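Local coordinates for putative nucleolar GTP-binding protein 1 (Plasmodium falciparum, PDB 2QU8), which binds GDP through a P-loop GTPase domain and probably works as a GTP-binding switch protein of the nucleolar NOG1 family, at residues V111-C122 against S144-C155. Numbering follows the deposited sequence.
Sequences VILFIIDISEQC and SIVIGFNKIDKC. With GDP (guanosine-5'-diphosphate), chain B.
The guanine end of a P-loop GTPase nucleotide site is built here, where two parallel strands finish side by side and the second runs into the NKxD motif, Asn150-Lys151-Ile152-Asp153. Strands 111-117 and 145-150 pair in register from Ile112 with Ile145 to Asp117 with Asn150, N-H groups donating alternately from one strand and then the other to carbonyls opposite; Asn150 N gives a straight bond to Ile116 O at 2.8 Å.

Beyond the strands, Lys151 runs extended between base and turn, its CG 3.4 Å from GDP C6 and its NZ 2.9 Å from Asp117 OD2. That salt bridge drops onto the carboxylate from above its plane, while Cys122 N comes nearly along the C-O axis of OD2, on the other side of the plane. Asp117 also turns OD1 to Ser119, its CG lying trans to the backbone N (chi1 173°), and takes OG at 2.6 Å through the syn lone pair and the backbone N in an Asx turn. Four donors hold the carboxylate, one of them Lys151, which it probably helps to place together with Asn39 O. Asp153 reads the base, OD2 accepting from GDP N1 at 2.6 Å and OD1 from N2 at 2.9 Å.

Within the turn, Ile118 sets CG2 3.6 Å from Phe149 CD2 and CD1 3.7 Å from Cys155 CB.

The backbone carbonyls of Asn39 and Val40, in the P-loop, accept from Lys151 NZ and Asn150 ND2. Strands 30-35 and 179-183 flank the pair, and helix 126-137 covers the face of Phe114, Ile116 and Ile147.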
ATOM      1  N   VAL A 111      -6.199   0.539  -2.727  1.00 28.74           N
ATOM      2  CA  VAL A 111      -5.869   0.450  -1.312  1.00 28.16           C
ATOM      3  C   VAL A 111      -4.336   0.465  -1.229  1.00 27.58           C
ATOM      4  O   VAL A 111      -3.670  -0.093  -2.097  1.00 27.41           O
ATOM      5  CB  VAL A 111      -6.454  -0.851  -0.683  1.00 27.90           C
ATOM      6  CG1 VAL A 111      -5.954  -2.099  -1.411  1.00 28.42           C
ATOM      7  CG2 VAL A 111      -6.134  -0.948   0.793  1.00 28.64           C
ATOM      8  N   ILE A 112      -3.781   1.112  -0.211  1.00 26.92           N
ATOM      9  CA  ILE A 112      -2.319   1.171  -0.060  1.00 26.64           C
ATOM     10  C   ILE A 112      -1.838  -0.031   0.724  1.00 25.95           C
ATOM     11  O   ILE A 112      -2.422  -0.379   1.752  1.00 26.40           O
ATOM     12  CB  ILE A 112      -1.845   2.445   0.700  1.00 26.68           C
ATOM     13  CG1 ILE A 112      -2.587   3.695   0.217  1.00 26.95           C
ATOM     14  CG2 ILE A 112      -0.298   2.619   0.617  1.00 27.02           C
ATOM     15  CD1 ILE A 112      -2.415   4.024  -1.267  1.00 27.38           C
ATOM     16  N   LEU A 113      -0.795  -0.687   0.228  1.00 24.77           N
ATOM     17  CA  LEU A 113      -0.062  -1.631   1.053  1.00 23.83           C
ATOM     18  C   LEU A 113       1.310  -1.022   1.329  1.00 23.55           C
ATOM     19  O   LEU A 113       2.172  -1.007   0.450  1.00 23.19           O
ATOM     20  CB  LEU A 113       0.057  -3.008   0.384  1.00 23.67           C
ATOM     21  CG  LEU A 113       0.872  -4.099   1.103  1.00 23.39           C
ATOM     22  CD1 LEU A 113       0.463  -4.301   2.567  1.00 22.34           C
ATOM     23  CD2 LEU A 113       0.765  -5.411   0.347  1.00 23.70           C
ATOM     24  N   PHE A 114       1.477  -0.500   2.542  1.00 23.21           N
ATOM     25  CA  PHE A 114       2.747   0.052   3.005  1.00 22.94           C
ATOM     26  C   PHE A 114       3.488  -1.017   3.786  1.00 23.09           C
ATOM     27  O   PHE A 114       3.044  -1.456   4.856  1.00 22.89           O
ATOM     28  CB  PHE A 114       2.567   1.328   3.860  1.00 22.75           C
ATOM     29  CG  PHE A 114       3.870   2.026   4.183  1.00 22.43           C
ATOM     30  CD1 PHE A 114       4.354   3.045   3.364  1.00 23.67           C
ATOM     31  CD2 PHE A 114       4.631   1.640   5.284  1.00 23.16           C
ATOM     32  CE1 PHE A 114       5.568   3.681   3.650  1.00 22.83           C
ATOM     33  CE2 PHE A 114       5.847   2.265   5.576  1.00 23.52           C
ATOM     34  CZ  PHE A 114       6.310   3.286   4.760  1.00 23.23           C
ATOM     35  N   ILE A 115       4.627  -1.429   3.241  1.00 22.67           N
ATOM     36  CA  ILE A 115       5.393  -2.513   3.813  1.00 22.86           C
ATOM     37  C   ILE A 115       6.540  -1.991   4.672  1.00 23.40           C
ATOM     38  O   ILE A 115       7.331  -1.147   4.232  1.00 22.94           O
ATOM     39  CB  ILE A 115       5.922  -3.484   2.731  1.00 22.67           C
ATOM     40  CG1 ILE A 115       4.746  -4.050   1.911  1.00 22.29           C
ATOM     41  CG2 ILE A 115       6.766  -4.596   3.380  1.00 22.71           C
ATOM     42  CD1 ILE A 115       5.123  -5.052   0.825  1.00 23.14           C
ATOM     43  N   ILE A 116       6.586  -2.495   5.905  1.00 23.50           N
ATOM     44  CA  ILE A 116       7.682  -2.280   6.831  1.00 24.01           C
ATOM     45  C   ILE A 116       8.440  -3.596   6.976  1.00 24.66           C
ATOM     46  O   ILE A 116       7.858  -4.632   7.318  1.00 24.78           O
ATOM     47  CB  ILE A 116       7.180  -1.804   8.234  1.00 24.31           C
ATOM     48  CG1 ILE A 116       6.479  -0.439   8.134  1.00 23.91           C
ATOM     49  CG2 ILE A 116       8.335  -1.756   9.259  1.00 24.58           C
ATOM     50  CD1 ILE A 116       5.764   0.009   9.411  1.00 23.77           C
ATOM     51  N   ASP A 117       9.735  -3.544   6.681  1.00 24.61           N
ATOM     52  CA  ASP A 117      10.665  -4.634   6.959  1.00 24.95           C
ATOM     53  C   ASP A 117      11.070  -4.593   8.445  1.00 25.09           C
ATOM     54  O   ASP A 117      11.948  -3.817   8.842  1.00 24.49           O
ATOM     55  CB  ASP A 117      11.882  -4.502   6.026  1.00 24.51           C
ATOM     56  CG  ASP A 117      12.995  -5.492   6.339  1.00 25.63           C
ATOM     57  OD1 ASP A 117      12.776  -6.451   7.112  1.00 25.16           O
ATOM     58  OD2 ASP A 117      14.101  -5.306   5.796  1.00 25.06           O
ATOM     59  N   ILE A 118      10.415  -5.419   9.267  1.00 25.59           N
ATOM     60  CA  ILE A 118      10.678  -5.430  10.713  1.00 25.88           C
ATOM     61  C   ILE A 118      11.995  -6.088  11.110  1.00 26.56           C
ATOM     62  O   ILE A 118      12.392  -6.011  12.266  1.00 27.17           O
ATOM     63  CB  ILE A 118       9.526  -6.067  11.548  1.00 25.91           C
ATOM     64  CG1 ILE A 118       9.197  -7.494  11.086  1.00 25.40           C
ATOM     65  CG2 ILE A 118       8.311  -5.145  11.582  1.00 25.68           C
ATOM     66  CD1 ILE A 118       8.464  -8.326  12.173  1.00 25.55           C
ATOM     67  N   SER A 119      12.663  -6.739  10.160  1.00 27.15           N
ATOM     68  CA  SER A 119      14.020  -7.240  10.389  1.00 27.61           C
ATOM     69  C   SER A 119      15.089  -6.141  10.232  1.00 28.21           C
ATOM     70  O   SER A 119      16.237  -6.323  10.657  1.00 28.64           O
ATOM     71  CB  SER A 119      14.329  -8.421   9.462  1.00 27.48           C
ATOM     72  OG  SER A 119      14.616  -7.999   8.136  1.00 27.38           O
ATOM     73  N   GLU A 120      14.700  -5.024   9.612  1.00 28.44           N
ATOM     74  CA  GLU A 120      15.565  -3.858   9.347  1.00 29.18           C
ATOM     75  C   GLU A 120      16.735  -4.113   8.377  1.00 29.26           C
ATOM     76  O   GLU A 120      17.587  -3.243   8.197  1.00 29.52           O
ATOM     77  CB  GLU A 120      16.037  -3.196  10.652  1.00 29.27           C
ATOM     78  CG  GLU A 120      14.902  -2.612  11.474  1.00 29.67           C
ATOM     79  CD  GLU A 120      15.311  -2.230  12.890  1.00 29.91           C
ATOM     80  OE1 GLU A 120      16.408  -2.621  13.332  1.00 33.77           O
ATOM     81  OE2 GLU A 120      14.520  -1.543  13.565  1.00 30.31           O
ATOM     82  N   GLN A 121      16.754  -5.290   7.748  1.00 29.46           N
ATOM     83  CA  GLN A 121      17.763  -5.649   6.738  1.00 29.37           C
ATOM     84  C   GLN A 121      17.761  -4.702   5.529  1.00 28.90           C
ATOM     85  O   GLN A 121      18.772  -4.591   4.826  1.00 28.26           O
ATOM     86  CB  GLN A 121      17.585  -7.104   6.276  1.00 29.55           C
ATOM     87  CG  GLN A 121      17.912  -8.166   7.347  1.00 30.36           C
ATOM     88  CD  GLN A 121      18.011  -9.598   6.786  1.00 31.31           C
ATOM     89  OE1 GLN A 121      17.710  -9.855   5.620  1.00 33.99           O
ATOM     90  NE2 GLN A 121      18.438 -10.528   7.625  1.00 34.26           N
ATOM     91  N   CYS A 122      16.627  -4.024   5.311  1.00 27.87           N
ATOM     92  CA  CYS A 122      16.467  -3.033   4.244  1.00 27.47           C
ATOM     93  C   CYS A 122      17.406  -1.838   4.419  1.00 27.31           C
ATOM     94  O   CYS A 122      17.635  -1.076   3.480  1.00 26.99           O
ATOM     95  CB  CYS A 122      15.019  -2.530   4.190  1.00 27.17           C
ATOM     96  SG  CYS A 122      14.504  -1.564   5.640  1.00 26.68           S
ATOM     97  N   SER A 144      -8.071   3.492   2.216  1.00 40.54           N
ATOM     98  CA  SER A 144      -7.679   2.431   3.125  1.00 39.31           C
ATOM     99  C   SER A 144      -6.199   2.084   2.985  1.00 37.90           C
ATOM    100  O   SER A 144      -5.608   2.254   1.918  1.00 37.47           O
ATOM    101  CB  SER A 144      -8.526   1.192   2.882  1.00 39.61           C
ATOM    102  OG  SER A 144      -9.681   1.232   3.695  1.00 41.57           O
ATOM    103  N   ILE A 145      -5.615   1.607   4.081  1.00 36.55           N
ATOM    104  CA  ILE A 145      -4.205   1.233   4.132  1.00 34.83           C
ATOM    105  C   ILE A 145      -4.050  -0.086   4.865  1.00 34.21           C
ATOM    106  O   ILE A 145      -4.648  -0.291   5.925  1.00 34.45           O
ATOM    107  CB  ILE A 145      -3.342   2.324   4.852  1.00 35.00           C
ATOM    108  CG1 ILE A 145      -3.482   3.686   4.157  1.00 34.34           C
ATOM    109  CG2 ILE A 145      -1.858   1.887   4.943  1.00 33.31           C
ATOM    110  CD1 ILE A 145      -2.971   4.883   4.959  1.00 34.48           C
ATOM    111  N   VAL A 146      -3.264  -0.990   4.298  1.00 32.90           N
ATOM    112  CA  VAL A 146      -2.780  -2.133   5.056  1.00 31.96           C
ATOM    113  C   VAL A 146      -1.310  -1.865   5.381  1.00 31.50           C
ATOM    114  O   VAL A 146      -0.537  -1.492   4.499  1.00 31.02           O
ATOM    115  CB  VAL A 146      -2.945  -3.468   4.286  1.00 31.82           C
ATOM    116  CG1 VAL A 146      -2.391  -4.635   5.089  1.00 31.14           C
ATOM    117  CG2 VAL A 146      -4.413  -3.714   3.945  1.00 32.26           C
ATOM    118  N   ILE A 147      -0.938  -2.020   6.651  1.00 31.13           N
ATOM    119  CA  ILE A 147       0.470  -1.971   7.032  1.00 30.84           C
ATOM    120  C   ILE A 147       0.975  -3.397   7.019  1.00 30.68           C
ATOM    121  O   ILE A 147       0.496  -4.241   7.783  1.00 30.50           O
ATOM    122  CB  ILE A 147       0.718  -1.347   8.442  1.00 31.14           C
ATOM    123  CG1 ILE A 147       0.093   0.050   8.573  1.00 31.51           C
ATOM    124  CG2 ILE A 147       2.215  -1.320   8.765  1.00 30.58           C
ATOM    125  CD1 ILE A 147       0.738   1.140   7.748  1.00 32.13           C
ATOM    126  N   GLY A 148       1.922  -3.673   6.128  1.00 30.11           N
ATOM    127  CA  GLY A 148       2.501  -4.999   6.031  1.00 29.45           C
ATOM    128  C   GLY A 148       3.794  -5.077   6.809  1.00 29.24           C
ATOM    129  O   GLY A 148       4.716  -4.297   6.566  1.00 29.30           O
ATOM    130  N   PHE A 149       3.859  -5.998   7.761  1.00 28.88           N
ATOM    131  CA  PHE A 149       5.109  -6.281   8.458  1.00 28.98           C
ATOM    132  C   PHE A 149       5.771  -7.474   7.801  1.00 28.54           C
ATOM    133  O   PHE A 149       5.327  -8.611   7.949  1.00 28.64           O
ATOM    134  CB  PHE A 149       4.881  -6.492   9.954  1.00 29.52           C
ATOM    135  CG  PHE A 149       4.209  -5.336  10.606  1.00 30.95           C
ATOM    136  CD1 PHE A 149       2.870  -5.402  10.956  1.00 32.63           C
ATOM    137  CD2 PHE A 149       4.898  -4.145  10.812  1.00 31.05           C
ATOM    138  CE1 PHE A 149       2.233  -4.307  11.540  1.00 33.51           C
ATOM    139  CE2 PHE A 149       4.271  -3.052  11.394  1.00 31.80           C
ATOM    140  CZ  PHE A 149       2.937  -3.136  11.755  1.00 31.40           C
ATOM    141  N   ASN A 150       6.822  -7.187   7.043  1.00 27.84           N
ATOM    142  CA  ASN A 150       7.492  -8.183   6.230  1.00 27.66           C
ATOM    143  C   ASN A 150       8.793  -8.682   6.842  1.00 27.41           C
ATOM    144  O   ASN A 150       9.337  -8.065   7.755  1.00 27.17           O
ATOM    145  CB  ASN A 150       7.753  -7.626   4.825  1.00 27.41           C
ATOM    146  CG  ASN A 150       8.018  -8.711   3.804  1.00 27.26           C
ATOM    147  OD1 ASN A 150       7.691  -9.874   4.027  1.00 25.95           O
ATOM    148  ND2 ASN A 150       8.604  -8.335   2.671  1.00 25.33           N
ATOM    149  N   LYS A 151       9.279  -9.791   6.288  1.00 27.96           N
ATOM    150  CA  LYS A 151      10.527 -10.470   6.667  1.00 28.30           C
ATOM    151  C   LYS A 151      10.474 -11.089   8.067  1.00 29.22           C
ATOM    152  O   LYS A 151      11.480 -11.126   8.778  1.00 28.46           O
ATOM    153  CB  LYS A 151      11.767  -9.572   6.467  1.00 28.20           C
ATOM    154  CG  LYS A 151      11.850  -8.916   5.078  1.00 26.02           C
ATOM    155  CD  LYS A 151      13.281  -8.553   4.711  1.00 25.32           C
ATOM    156  CE  LYS A 151      13.326  -7.729   3.425  1.00 23.71           C
ATOM    157  NZ  LYS A 151      14.566  -6.886   3.366  1.00 25.21           N
ATOM    158  N   ILE A 152       9.294 -11.588   8.442  1.00 30.58           N
ATOM    159  CA  ILE A 152       9.089 -12.244   9.748  1.00 32.36           C
ATOM    160  C   ILE A 152       9.932 -13.517   9.914  1.00 33.56           C
ATOM    161  O   ILE A 152      10.090 -14.015  11.029  1.00 33.38           O
ATOM    162  CB  ILE A 152       7.594 -12.581  10.014  1.00 32.30           C
ATOM    163  CG1 ILE A 152       7.074 -13.560   8.951  1.00 32.70           C
ATOM    164  CG2 ILE A 152       6.758 -11.301  10.105  1.00 32.21           C
ATOM    165  CD1 ILE A 152       5.695 -14.093   9.198  1.00 32.62           C
ATOM    166  N   ASP A 153      10.462 -14.035   8.804  1.00 35.27           N
ATOM    167  CA  ASP A 153      11.418 -15.138   8.842  1.00 37.16           C
ATOM    168  C   ASP A 153      12.716 -14.733   9.547  1.00 38.76           C
ATOM    169  O   ASP A 153      13.508 -15.587   9.931  1.00 39.01           O
ATOM    170  CB  ASP A 153      11.722 -15.653   7.428  1.00 36.86           C
ATOM    171  CG  ASP A 153      12.320 -14.582   6.524  1.00 36.20           C
ATOM    172  OD1 ASP A 153      13.479 -14.749   6.097  1.00 35.53           O
ATOM    173  OD2 ASP A 153      11.637 -13.574   6.246  1.00 33.95           O
ATOM    174  N   LYS A 154      12.918 -13.429   9.716  1.00 40.96           N
ATOM    175  CA  LYS A 154      14.097 -12.897  10.396  1.00 43.28           C
ATOM    176  C   LYS A 154      13.722 -12.088  11.636  1.00 44.89           C
ATOM    177  O   LYS A 154      14.517 -11.275  12.106  1.00 45.32           O
ATOM    178  CB  LYS A 154      14.922 -12.019   9.443  1.00 43.15           C
ATOM    179  CG  LYS A 154      15.489 -12.731   8.224  1.00 43.88           C
ATOM    180  CD  LYS A 154      16.718 -13.545   8.556  1.00 45.94           C
ATOM    181  CE  LYS A 154      17.208 -14.319   7.344  1.00 47.44           C
ATOM    182  NZ  LYS A 154      18.342 -15.207   7.712  1.00 48.06           N
ATOM    183  N   CYS A 155      12.516 -12.311  12.162  1.00 47.18           N
ATOM    184  CA  CYS A 155      12.017 -11.572  13.333  1.00 48.58           C
ATOM    185  C   CYS A 155      10.847 -12.298  14.022  1.00 49.48           C
ATOM    186  O   CYS A 155      10.705 -13.520  13.899  1.00 49.95           O
ATOM    187  CB  CYS A 155      11.618 -10.142  12.930  1.00 48.63           C
ATOM    188  SG  CYS A 155      11.740  -8.907  14.257  1.00 48.82           S
TER
HETATM  189  PB  GDP B 229      11.836  -3.763  -2.784  1.00 22.92           P
HETATM  190  O1B GDP B 229      13.054  -2.944  -3.178  1.00 21.35           O
HETATM  191  O2B GDP B 229      10.993  -2.945  -1.844  1.00 20.98           O
HETATM  192  O3B GDP B 229      11.074  -4.023  -4.045  1.00 23.39           O
HETATM  193  O3A GDP B 229      12.288  -5.118  -2.057  1.00 22.47           O
HETATM  194  PA  GDP B 229      12.716  -6.479  -2.823  1.00 22.99           P
HETATM  195  O1A GDP B 229      13.599  -6.155  -4.014  1.00 22.60           O
HETATM  196  O2A GDP B 229      11.509  -7.258  -3.245  1.00 23.61           O
HETATM  197  O5' GDP B 229      13.541  -7.206  -1.662  1.00 22.92           O
HETATM  198  C5' GDP B 229      14.804  -6.671  -1.238  1.00 24.53           C
HETATM  199  C4' GDP B 229      15.684  -7.777  -0.671  1.00 25.38           C
HETATM  200  O4' GDP B 229      14.988  -8.431   0.398  1.00 25.70           O
HETATM  201  C3' GDP B 229      15.973  -8.860  -1.702  1.00 25.73           C
HETATM  202  O3' GDP B 229      17.296  -9.355  -1.498  1.00 25.70           O
HETATM  203  C2' GDP B 229      14.961  -9.935  -1.372  1.00 25.29           C
HETATM  204  O2' GDP B 229      15.369 -11.221  -1.837  1.00 25.68           O
HETATM  205  C1' GDP B 229      14.889  -9.834   0.140  1.00 25.63           C
HETATM  206  N9  GDP B 229      13.614 -10.279   0.735  1.00 25.52           N
HETATM  207  C8  GDP B 229      12.386 -10.082   0.214  1.00 25.79           C
HETATM  208  N7  GDP B 229      11.434 -10.594   1.031  1.00 25.73           N
HETATM  209  C5  GDP B 229      12.061 -11.128   2.098  1.00 25.35           C
HETATM  210  C6  GDP B 229      11.644 -11.822   3.340  1.00 25.38           C
HETATM  211  O6  GDP B 229      10.429 -12.032   3.563  1.00 25.62           O
HETATM  212  N1  GDP B 229      12.602 -12.224   4.196  1.00 25.57           N
HETATM  213  C2  GDP B 229      13.915 -12.005   3.969  1.00 26.22           C
HETATM  214  N2  GDP B 229      14.820 -12.434   4.885  1.00 25.98           N
HETATM  215  N3  GDP B 229      14.361 -11.365   2.853  1.00 26.31           N
HETATM  216  C4  GDP B 229      13.498 -10.909   1.903  1.00 25.23           C
HETATM  217  O   HOH W   1      16.464  -9.183   3.467  1.00 27.40           O
HETATM  218  O   HOH W   2      17.468  -6.203   2.190  1.00 41.59           O